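Local coordinates for putative MCP-type signal transduction protein (Campylobacter jejuni subsp. jejuni serotype O:2, PDB 4WY9) that probably senses chemical signals in the periplasm through a tandem-PAS sensing domain and passes them on as a chemoreceptor in chemotaxis, at residues Val105-Asp110 with Lys120-Ser125. Numbering follows the deposited sequence. Where two conformers were deposited one is given.
Sequences VMLYAD and KAIQAS
Lys-120 N gives its hydrogen to Ala-109 O at 2.8 Å, and Lys-120 O takes the N-H of Ala-109 at 2.9 Å, closing an antiparallel hydrogen-bonded pair; a CA-H...O contact from Tyr-108 CA reaches the same Lys-120 O. The lysine chain, bent at chi4 (35°), brings NZ to 2.9 Å from Asp-110 O, above that carbonyl plane; a long, flexible amine suits this partly exposed end. At the neighbouring non-hydrogen-bonded pair, Ala-121 is small enough for its CB to lie 3.7 Å from CE2 of Tyr-108, whose side chain also touches Thr-63 and Ile-66 of helix 59-70. The two strands form a beta hairpin in the first PDC sensor domain, of the Cache clan, and strand 78-83 flanks 104-110 on its other edge. Farther along, Ile-122 N still reaches Leu-107 O (N-H...O 169°), while a water bridges Leu-107 N, from which it accepts, and Ile-122 O. On the face that carries Ala-109, Leu-107 CD2 meets CD1, ending the longer arm of Ile-122, at 3.7 Å; apolar chains suit this face, where they also touch Tyr-80 and Phe-78, respectively. In the loop beyond, Ala-124 CB sits 3.2 Å from Val-105 O, an approach that suits a bare methyl.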
loop_
_atom_site.group_PDB
_atom_site.type_symbol
_atom_site.label_atom_id
_atom_site.label_comp_id
_atom_site.label_asym_id
_atom_site.label_seq_id
_atom_site.Cartn_x
_atom_site.Cartn_y
_atom_site.Cartn_z
ATOM N N VAL A 105 -14.985 14.952 -0.069
ATOM C CA VAL A 105 -13.671 14.347 0.068
ATOM C C VAL A 105 -12.617 15.450 -0.007
ATOM O O VAL A 105 -12.537 16.175 -1.000
ATOM C CB VAL A 105 -13.394 13.261 -1.004
ATOM C CG1 VAL A 105 -11.967 12.751 -0.841
ATOM C CG2 VAL A 105 -14.408 12.142 -0.952
ATOM N N MET A 106 -11.842 15.606 1.056
ATOM C CA MET A 106 -10.683 16.473 1.057
ATOM C C MET A 106 -9.487 15.639 0.660
ATOM O O MET A 106 -9.046 14.796 1.451
ATOM C CB MET A 106 -10.465 17.091 2.421
ATOM C CG MET A 106 -11.689 17.859 2.933
ATOM S SD MET A 106 -11.603 18.332 4.689
ATOM C CE MET A 106 -10.533 19.711 4.603
ATOM N N LEU A 107 -8.971 15.846 -0.551
ATOM C CA LEU A 107 -7.897 15.056 -1.108
ATOM C C LEU A 107 -6.669 15.930 -1.282
ATOM O O LEU A 107 -6.757 16.993 -1.913
ATOM C CB LEU A 107 -8.311 14.449 -2.450
ATOM C CG LEU A 107 -7.288 13.599 -3.218
ATOM C CD1 LEU A 107 -6.866 12.365 -2.418
ATOM C CD2 LEU A 107 -7.836 13.209 -4.570
ATOM N N TYR A 108 -5.521 15.469 -0.758
ATOM C CA TYR A 108 -4.279 16.209 -0.822
ATOM C C TYR A 108 -3.177 15.421 -1.519
ATOM O O TYR A 108 -3.065 14.210 -1.312
ATOM C CB TYR A 108 -3.839 16.597 0.601
ATOM C CG TYR A 108 -4.788 17.581 1.239
ATOM C CD1 TYR A 108 -5.920 17.158 1.906
ATOM C CD2 TYR A 108 -4.555 18.957 1.160
ATOM C CE1 TYR A 108 -6.785 18.072 2.467
ATOM C CE2 TYR A 108 -5.422 19.855 1.703
ATOM C CZ TYR A 108 -6.544 19.399 2.368
ATOM O OH TYR A 108 -7.433 20.287 2.933
ATOM N N ALA A 109 -2.384 16.104 -2.334
ATOM C CA ALA A 109 -1.193 15.589 -2.953
ATOM C C ALA A 109 0.011 16.428 -2.532
ATOM O O ALA A 109 -0.133 17.495 -1.943
ATOM C CB ALA A 109 -1.317 15.614 -4.475
ATOM N N ASP A 110 1.203 15.937 -2.859
ATOM C CA ASP A 110 2.401 16.712 -2.564
ATOM C C ASP A 110 2.418 17.983 -3.408
ATOM O O ASP A 110 1.944 17.980 -4.551
ATOM C CB ASP A 110 3.654 15.878 -2.820
ATOM C CG ASP A 110 3.861 14.805 -1.769
ATOM O OD1 ASP A 110 3.413 15.009 -0.622
ATOM O OD2 ASP A 110 4.491 13.772 -2.087
ATOM N N LYS A 120 -0.993 19.918 -0.880
ATOM C CA LYS A 120 -1.991 20.843 -1.399
ATOM C C LYS A 120 -3.231 20.098 -1.806
ATOM O O LYS A 120 -3.167 18.936 -2.224
ATOM C CB LYS A 120 -1.459 21.590 -2.637
ATOM C CG LYS A 120 -0.956 20.639 -3.719
ATOM C CD LYS A 120 -1.031 21.292 -5.107
ATOM C CE LYS A 120 -0.286 20.482 -6.159
ATOM N NZ LYS A 120 -0.388 19.023 -5.918
ATOM N N ALA A 121 -4.376 20.754 -1.657
ATOM C CA ALA A 121 -5.646 20.147 -2.062
ATOM C C ALA A 121 -5.684 20.029 -3.587
ATOM O O ALA A 121 -5.259 20.932 -4.314
ATOM C CB ALA A 121 -6.826 20.953 -1.572
ATOM N N ILE A 122 -6.196 18.889 -4.051
ATOM C CA ILE A 122 -6.465 18.678 -5.464
ATOM C C ILE A 122 -7.885 18.220 -5.625
ATOM O O ILE A 122 -8.561 17.900 -4.636
ATOM C CB ILE A 122 -5.514 17.613 -6.062
ATOM C CG1 ILE A 122 -5.674 16.256 -5.349
ATOM C CG2 ILE A 122 -4.067 18.084 -6.002
ATOM C CD1 ILE A 122 -5.082 15.088 -6.105
ATOM N N GLN A 123 -8.366 18.195 -6.862
ATOM C CA GLN A 123 -9.755 17.841 -7.101
ATOM C C GLN A 123 -10.051 16.428 -6.617
ATOM O O GLN A 123 -9.423 15.475 -7.075
ATOM C CB GLN A 123 -10.118 17.978 -8.571
ATOM C CG GLN A 123 -11.557 17.618 -8.886
ATOM C CD GLN A 123 -12.531 18.530 -8.205
ATOM O OE1 GLN A 123 -12.524 19.738 -8.437
ATOM N NE2 GLN A 123 -13.373 17.962 -7.383
ATOM N N ALA A 124 -11.028 16.293 -5.705
ATOM C CA ALA A 124 -11.453 14.987 -5.226
ATOM C C ALA A 124 -12.289 14.234 -6.217
ATOM O O ALA A 124 -12.954 14.827 -7.064
ATOM C CB ALA A 124 -12.183 15.096 -3.947
ATOM N N SER A 125 -12.278 12.918 -6.101
ATOM C CA SER A 125 -12.943 12.057 -7.013
ATOM C C SER A 125 -13.664 10.957 -6.299
ATOM O O SER A 125 -13.280 10.566 -5.196
ATOM C CB SER A 125 -11.870 11.404 -7.964
ATOM O OG SER A 125 -12.216 10.203 -8.397
HETATM O O HOH W 1 -9.891 17.923 -2.233
#